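Local coordinates for PlyP35 (Listeria phage P35, PDB 6S3Y), which probably binds the Listeria cell wall through a C-terminal region of two SH3-like modules, directing the phage endolysin to its substrate, at residues 4-10 with 106-112. Residues are numbered along the deposited sequence; the frame is centred on the assembly and turned at random.
Sequences ENINIVI and FKGITHP
Strand 6-10, near the N-terminus, pairs antiparallel with strand 107-110, joining the first SH3-like family region to the second by backbone hydrogen bonds. The exchange is reciprocal at Ile6 with Thr110 and at Ile8 with Gly108, and Ile10 N adds a fifth bond, 2.9 Å to Phe106 O, lying in that carbonyl's plane. Between these pairs CA-H groups lean on the same acceptors, as where Val9 CA comes 3.3 Å from Phe106 O. One face of the sheet carries Ile6, Ile8 and the methyl of Thr110. Ile8 CG2 meets Thr110 CG2 at 3.7 Å, the two side chains crossing at about a right angle. Thr110 suits this buried place because its methyl lies between the backbone N and the carbonyl carbon and packs on the isoleucines, while OG1, anti to N (chi1 -172°), bonds to Pro119 O in strand 117-121. Opposite Ile8, the bare CA of Gly108 lets Ile8 CG1 lie close over the partner strand, 3.6 Å from Gly108 O. The other face is more polar. Asn7 lies alongside Ile109, and a water donates to both Asn7 OD1 and Gly108 O, tying the amide to the partner strand. Lys107 bends at chi2 (-56°) and chi4, laying its aliphatic carbons alongside Val9, with CD 3.8 Å from Val9 CB, while NZ bonds to Gly105 O. Past the strand ends, Glu4 O sits at the edge of the His111 imidazole, 3.0 Å from CD2, and also meets the Pro112 ring at CD. Five main-chain bonds thus hold the register, while Ile6, Ile8 and the Thr110 methyl pack on the inward face and the more open one mixes Val9 and Ile109 with Asn7 and Lys107.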
loop_
_atom_site.group_PDB
_atom_site.type_symbol
_atom_site.label_atom_id
_atom_site.label_comp_id
_atom_site.label_asym_id
_atom_site.label_seq_id
_atom_site.Cartn_x
_atom_site.Cartn_y
_atom_site.Cartn_z
ATOM N N GLU A 4 -3.065 -24.675 7.609
ATOM C CA GLU A 4 -4.087 -23.749 8.078
ATOM C C GLU A 4 -4.387 -22.695 7.020
ATOM O O GLU A 4 -3.473 -22.334 6.284
ATOM C CB GLU A 4 -3.641 -22.985 9.326
ATOM C CG GLU A 4 -3.271 -23.868 10.478
ATOM C CD GLU A 4 -3.023 -23.063 11.751
ATOM O OE1 GLU A 4 -2.274 -22.058 11.662
ATOM O OE2 GLU A 4 -3.629 -23.393 12.807
ATOM N N ASN A 5 -5.613 -22.194 6.974
ATOM C CA ASN A 5 -5.967 -21.013 6.147
ATOM C C ASN A 5 -6.277 -19.819 7.059
ATOM O O ASN A 5 -6.622 -20.007 8.246
ATOM C CB ASN A 5 -7.053 -21.294 5.104
ATOM C CG ASN A 5 -8.335 -21.827 5.698
ATOM O OD1 ASN A 5 -8.891 -21.215 6.607
ATOM N ND2 ASN A 5 -8.810 -22.947 5.173
ATOM N N ILE A 6 -6.121 -18.624 6.498
ATOM C CA ILE A 6 -6.372 -17.307 7.144
ATOM C C ILE A 6 -7.318 -16.550 6.219
ATOM O O ILE A 6 -7.013 -16.424 5.013
ATOM C CB ILE A 6 -5.044 -16.552 7.337
ATOM C CG1 ILE A 6 -4.004 -17.381 8.094
ATOM C CG2 ILE A 6 -5.287 -15.198 7.956
ATOM C CD1 ILE A 6 -4.455 -17.710 9.505
ATOM N N ASN A 7 -8.436 -16.069 6.746
ATOM C CA ASN A 7 -9.315 -15.121 6.023
ATOM C C ASN A 7 -8.745 -13.717 6.239
ATOM O O ASN A 7 -8.453 -13.372 7.390
ATOM C CB ASN A 7 -10.758 -15.248 6.493
ATOM C CG ASN A 7 -11.335 -16.600 6.136
ATOM O OD1 ASN A 7 -11.428 -16.942 4.967
ATOM N ND2 ASN A 7 -11.742 -17.355 7.133
ATOM N N ILE A 8 -8.591 -12.951 5.166
ATOM C CA ILE A 8 -7.994 -11.592 5.237
ATOM C C ILE A 8 -8.938 -10.609 4.563
ATOM O O ILE A 8 -9.714 -11.007 3.674
ATOM C CB ILE A 8 -6.587 -11.549 4.617
ATOM C CG1 ILE A 8 -6.623 -11.686 3.092
ATOM C CG2 ILE A 8 -5.686 -12.573 5.267
ATOM C CD1 ILE A 8 -5.235 -11.451 2.450
ATOM N N VAL A 9 -8.831 -9.354 4.970
ATOM C CA VAL A 9 -9.515 -8.224 4.299
ATOM C C VAL A 9 -8.473 -7.130 4.063
ATOM O O VAL A 9 -7.740 -6.756 5.004
ATOM C CB VAL A 9 -10.751 -7.750 5.095
ATOM C CG1 VAL A 9 -10.438 -7.570 6.547
ATOM C CG2 VAL A 9 -11.360 -6.482 4.512
ATOM N N ILE A 10 -8.392 -6.673 2.818
ATOM C CA ILE A 10 -7.428 -5.618 2.420
ATOM C C ILE A 10 -7.878 -4.323 3.125
ATOM O O ILE A 10 -9.095 -4.017 3.120
ATOM C CB ILE A 10 -7.321 -5.515 0.890
ATOM C CG1 ILE A 10 -6.261 -6.480 0.341
ATOM C CG2 ILE A 10 -7.003 -4.082 0.447
ATOM C CD1 ILE A 10 -6.425 -7.909 0.782
ATOM N N PHE A 106 -11.114 -5.874 -0.272
ATOM C CA PHE A 106 -10.952 -7.195 -0.943
ATOM C C PHE A 106 -10.892 -8.299 0.112
ATOM O O PHE A 106 -10.073 -8.188 1.037
ATOM C CB PHE A 106 -9.694 -7.235 -1.820
ATOM C CG PHE A 106 -9.510 -8.522 -2.590
ATOM C CD1 PHE A 106 -10.108 -8.688 -3.830
ATOM C CD2 PHE A 106 -8.751 -9.565 -2.070
ATOM C CE1 PHE A 106 -9.963 -9.877 -4.539
ATOM C CE2 PHE A 106 -8.588 -10.740 -2.785
ATOM C CZ PHE A 106 -9.201 -10.900 -4.014
ATOM N N LYS A 107 -11.717 -9.329 -0.044
ATOM C CA LYS A 107 -11.769 -10.491 0.881
ATOM C C LYS A 107 -10.975 -11.644 0.262
ATOM O O LYS A 107 -11.275 -12.024 -0.868
ATOM C CB LYS A 107 -13.226 -10.901 1.151
ATOM C CG LYS A 107 -14.137 -9.807 1.724
ATOM C CD LYS A 107 -13.600 -9.206 3.006
ATOM C CE LYS A 107 -14.543 -8.232 3.701
ATOM N NZ LYS A 107 -14.631 -6.915 3.015
ATOM N N GLY A 108 -9.964 -12.145 0.943
ATOM C CA GLY A 108 -9.101 -13.194 0.381
ATOM C C GLY A 108 -8.848 -14.308 1.359
ATOM O O GLY A 108 -9.241 -14.165 2.540
ATOM N N ILE A 109 -8.175 -15.358 0.905
ATOM C CA ILE A 109 -7.710 -16.473 1.770
ATOM C C ILE A 109 -6.216 -16.653 1.524
ATOM O O ILE A 109 -5.806 -16.600 0.365
ATOM C CB ILE A 109 -8.513 -17.751 1.485
ATOM C CG1 ILE A 109 -10.019 -17.537 1.708
ATOM C CG2 ILE A 109 -8.009 -18.901 2.353
ATOM C CD1 ILE A 109 -10.877 -18.722 1.300
ATOM N N THR A 110 -5.441 -16.816 2.575
ATOM C CA THR A 110 -3.990 -17.055 2.504
ATOM C C THR A 110 -3.645 -18.112 3.548
ATOM O O THR A 110 -4.579 -18.747 4.068
ATOM C CB THR A 110 -3.195 -15.753 2.655
ATOM O OG1 THR A 110 -1.816 -16.030 2.383
ATOM C CG2 THR A 110 -3.327 -15.144 4.029
ATOM N N HIS A 111 -2.364 -18.317 3.807
ATOM C CA HIS A 111 -1.839 -19.358 4.722
ATOM C C HIS A 111 -0.725 -18.723 5.520
ATOM O O HIS A 111 -0.083 -17.819 5.008
ATOM C CB HIS A 111 -1.319 -20.586 3.946
ATOM C CG HIS A 111 -2.360 -21.178 3.061
ATOM N ND1 HIS A 111 -2.536 -20.771 1.764
ATOM C CD2 HIS A 111 -3.357 -22.045 3.331
ATOM C CE1 HIS A 111 -3.559 -21.405 1.251
ATOM N NE2 HIS A 111 -4.079 -22.191 2.186
ATOM N N PRO A 112 -0.476 -19.194 6.758
ATOM C CA PRO A 112 0.626 -18.713 7.580
ATOM C C PRO A 112 1.917 -18.723 6.775
ATOM O O PRO A 112 2.219 -19.726 6.178
ATOM C CB PRO A 112 0.747 -19.708 8.748
ATOM C CG PRO A 112 -0.624 -20.310 8.838
ATOM C CD PRO A 112 -1.228 -20.244 7.444
HETATM O O HOH W 1 -12.048 -14.953 2.998
#